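Local structure of copper-transporting ATPase PAA2, chloroplastic (5LBK) at residues L21-A26 with R71-G76. The protein moves copper across the chloroplast thylakoid membrane at the expense of ATP, the piece described here being its nucleotide-binding (N) domain. Residues are numbered along the deposited sequence; the frame is centred on the assembly and turned at random.
Sequences LKMAAA and RFVAVG
Ala-24 and Val-75 form the close part of this contact between helix 17-27 and strand 71-76. One branch of the valine does the touching. Its CG2 lies 3.9 Å from CA of Ala-24 and 4.2 Å from CB of the same residue. The methyl therefore rests on the helix backbone as well as on a side chain. CG1 of Val-75 stands anti to the backbone N (chi1 -177°), which leaves CG2 beside that N and directed at the helix. The CA atoms of Ala-24 and Val-75 are 6.4 Å apart. The surroundings are closed: Ala-24 also touches Val-121 of the next strand and Ile-39 of helix 34-45, and Val-75 touches Val-119.

One residue earlier on the helix and two earlier on the strand, Met-23 meets Val-73 more loosely. CB of Met-23 is 4.3 Å from CG1 of Val-73. SD of Met-23 passes alongside the other branch, also 4.3 Å from CG2 of Val-73. The CA atoms of this pair are 7.4 Å apart. The methionine chain is extended beyond its first torsion (chi2 178°, chi3 175°). It runs past the valine toward the Arg-71 end of the strand. Met-23 is partly exposed and also touches Arg-123, whereas Val-73 is buried and leans on Ile-68 as well.

Val-73 and Val-75 share the sheet face that carries helices 17-27 and 34-45, as in the N-domain fold of P1B-type ATPases, a six-stranded antiparallel sheet flanked by helices. Strand 71-76 lies inside that sheet, its backbone bonded to strands 63-68 and 117-123. Methyl, methylene and thioether groups make the contact, so the helix is held here by shape and the hydrophobic effect, with neither charge nor directed polar bonds between the segments.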
loop_
_atom_site.group_PDB
_atom_site.type_symbol
_atom_site.label_atom_id
_atom_site.label_comp_id
_atom_site.label_asym_id
_atom_site.label_seq_id
_atom_site.Cartn_x
_atom_site.Cartn_y
_atom_site.Cartn_z
ATOM N N LEU A 21 6.110 3.068 0.090
ATOM C CA LEU A 21 6.385 2.465 -1.201
ATOM C C LEU A 21 7.134 1.148 -1.054
ATOM O O LEU A 21 6.855 0.204 -1.799
ATOM C CB LEU A 21 7.181 3.446 -2.046
ATOM C CG LEU A 21 7.387 3.164 -3.512
ATOM C CD1 LEU A 21 6.084 2.835 -4.226
ATOM C CD2 LEU A 21 8.105 4.420 -4.104
ATOM N N LYS A 22 8.133 1.085 -0.148
ATOM C CA LYS A 22 8.921 -0.138 0.027
ATOM C C LYS A 22 8.037 -1.296 0.451
ATOM O O LYS A 22 8.192 -2.422 -0.035
ATOM C CB LYS A 22 10.000 0.041 1.089
ATOM C CG LYS A 22 11.226 0.791 0.634
ATOM C CD LYS A 22 12.253 0.858 1.762
ATOM C CE LYS A 22 13.582 1.442 1.256
ATOM N NZ LYS A 22 14.631 1.588 2.308
ATOM N N MET A 23 7.176 -1.049 1.431
ATOM C CA MET A 23 6.215 -2.070 1.863
ATOM C C MET A 23 5.257 -2.433 0.753
ATOM O O MET A 23 4.966 -3.629 0.542
ATOM C CB MET A 23 5.434 -1.572 3.073
ATOM C CG MET A 23 6.234 -1.573 4.402
ATOM S SD MET A 23 5.161 -0.896 5.710
ATOM C CE MET A 23 6.213 -1.123 7.149
ATOM N N ALA A 24 4.740 -1.443 0.026
ATOM C CA ALA A 24 3.748 -1.779 -0.992
ATOM C C ALA A 24 4.392 -2.602 -2.108
ATOM O O ALA A 24 3.806 -3.564 -2.602
ATOM C CB ALA A 24 3.116 -0.524 -1.557
ATOM N N ALA A 25 5.585 -2.217 -2.533
ATOM C CA ALA A 25 6.262 -3.001 -3.569
ATOM C C ALA A 25 6.675 -4.397 -3.089
ATOM O O ALA A 25 6.720 -5.348 -3.899
ATOM C CB ALA A 25 7.478 -2.218 -4.066
ATOM N N ALA A 26 6.996 -4.557 -1.801
ATOM C CA ALA A 26 7.266 -5.894 -1.272
ATOM C C ALA A 26 6.051 -6.789 -1.425
ATOM O O ALA A 26 6.170 -7.963 -1.807
ATOM C CB ALA A 26 7.659 -5.833 0.198
ATOM N N ARG A 71 4.984 -8.479 10.618
ATOM C CA ARG A 71 3.658 -7.873 10.611
ATOM C C ARG A 71 3.019 -8.003 9.247
ATOM O O ARG A 71 3.681 -7.816 8.223
ATOM C CB ARG A 71 3.727 -6.416 10.982
ATOM C CG ARG A 71 3.899 -6.192 12.484
ATOM C CD ARG A 71 2.535 -6.231 13.190
ATOM N NE ARG A 71 2.680 -6.447 14.624
ATOM C CZ ARG A 71 2.994 -5.519 15.516
ATOM N NH1 ARG A 71 3.204 -4.266 15.137
ATOM N NH2 ARG A 71 3.097 -5.861 16.799
ATOM N N PHE A 72 1.720 -8.293 9.229
ATOM C CA PHE A 72 0.999 -8.331 7.970
ATOM C C PHE A 72 0.780 -6.920 7.427
ATOM O O PHE A 72 0.486 -5.982 8.178
ATOM C CB PHE A 72 -0.332 -9.057 8.137
ATOM C CG PHE A 72 -0.152 -10.569 8.166
ATOM C CD1 PHE A 72 0.141 -11.256 6.999
ATOM C CD2 PHE A 72 -0.153 -11.258 9.359
ATOM C CE1 PHE A 72 0.357 -12.644 7.049
ATOM C CE2 PHE A 72 0.057 -12.611 9.389
ATOM C CZ PHE A 72 0.337 -13.279 8.226
ATOM N N VAL A 73 0.904 -6.797 6.107
ATOM C CA VAL A 73 0.710 -5.567 5.332
ATOM C C VAL A 73 -0.210 -5.929 4.176
ATOM O O VAL A 73 -0.056 -7.006 3.570
ATOM C CB VAL A 73 2.049 -5.006 4.803
ATOM C CG1 VAL A 73 1.803 -3.767 3.859
ATOM C CG2 VAL A 73 3.000 -4.662 5.975
ATOM N N ALA A 74 -1.209 -5.101 3.934
ATOM C CA ALA A 74 -2.203 -5.314 2.878
ATOM C C ALA A 74 -2.201 -4.129 1.910
ATOM O O ALA A 74 -2.054 -2.992 2.329
ATOM C CB ALA A 74 -3.577 -5.524 3.501
ATOM N N VAL A 75 -2.329 -4.411 0.610
ATOM C CA VAL A 75 -2.376 -3.435 -0.456
ATOM C C VAL A 75 -3.578 -3.729 -1.335
ATOM O O VAL A 75 -3.763 -4.868 -1.755
ATOM C CB VAL A 75 -1.085 -3.475 -1.310
ATOM C CG1 VAL A 75 -1.129 -2.404 -2.363
ATOM C CG2 VAL A 75 0.153 -3.250 -0.451
ATOM N N GLY A 76 -4.386 -2.713 -1.608
ATOM C CA GLY A 76 -5.629 -2.951 -2.348
ATOM C C GLY A 76 -6.617 -1.838 -2.157
ATOM O O GLY A 76 -6.242 -0.685 -1.916
#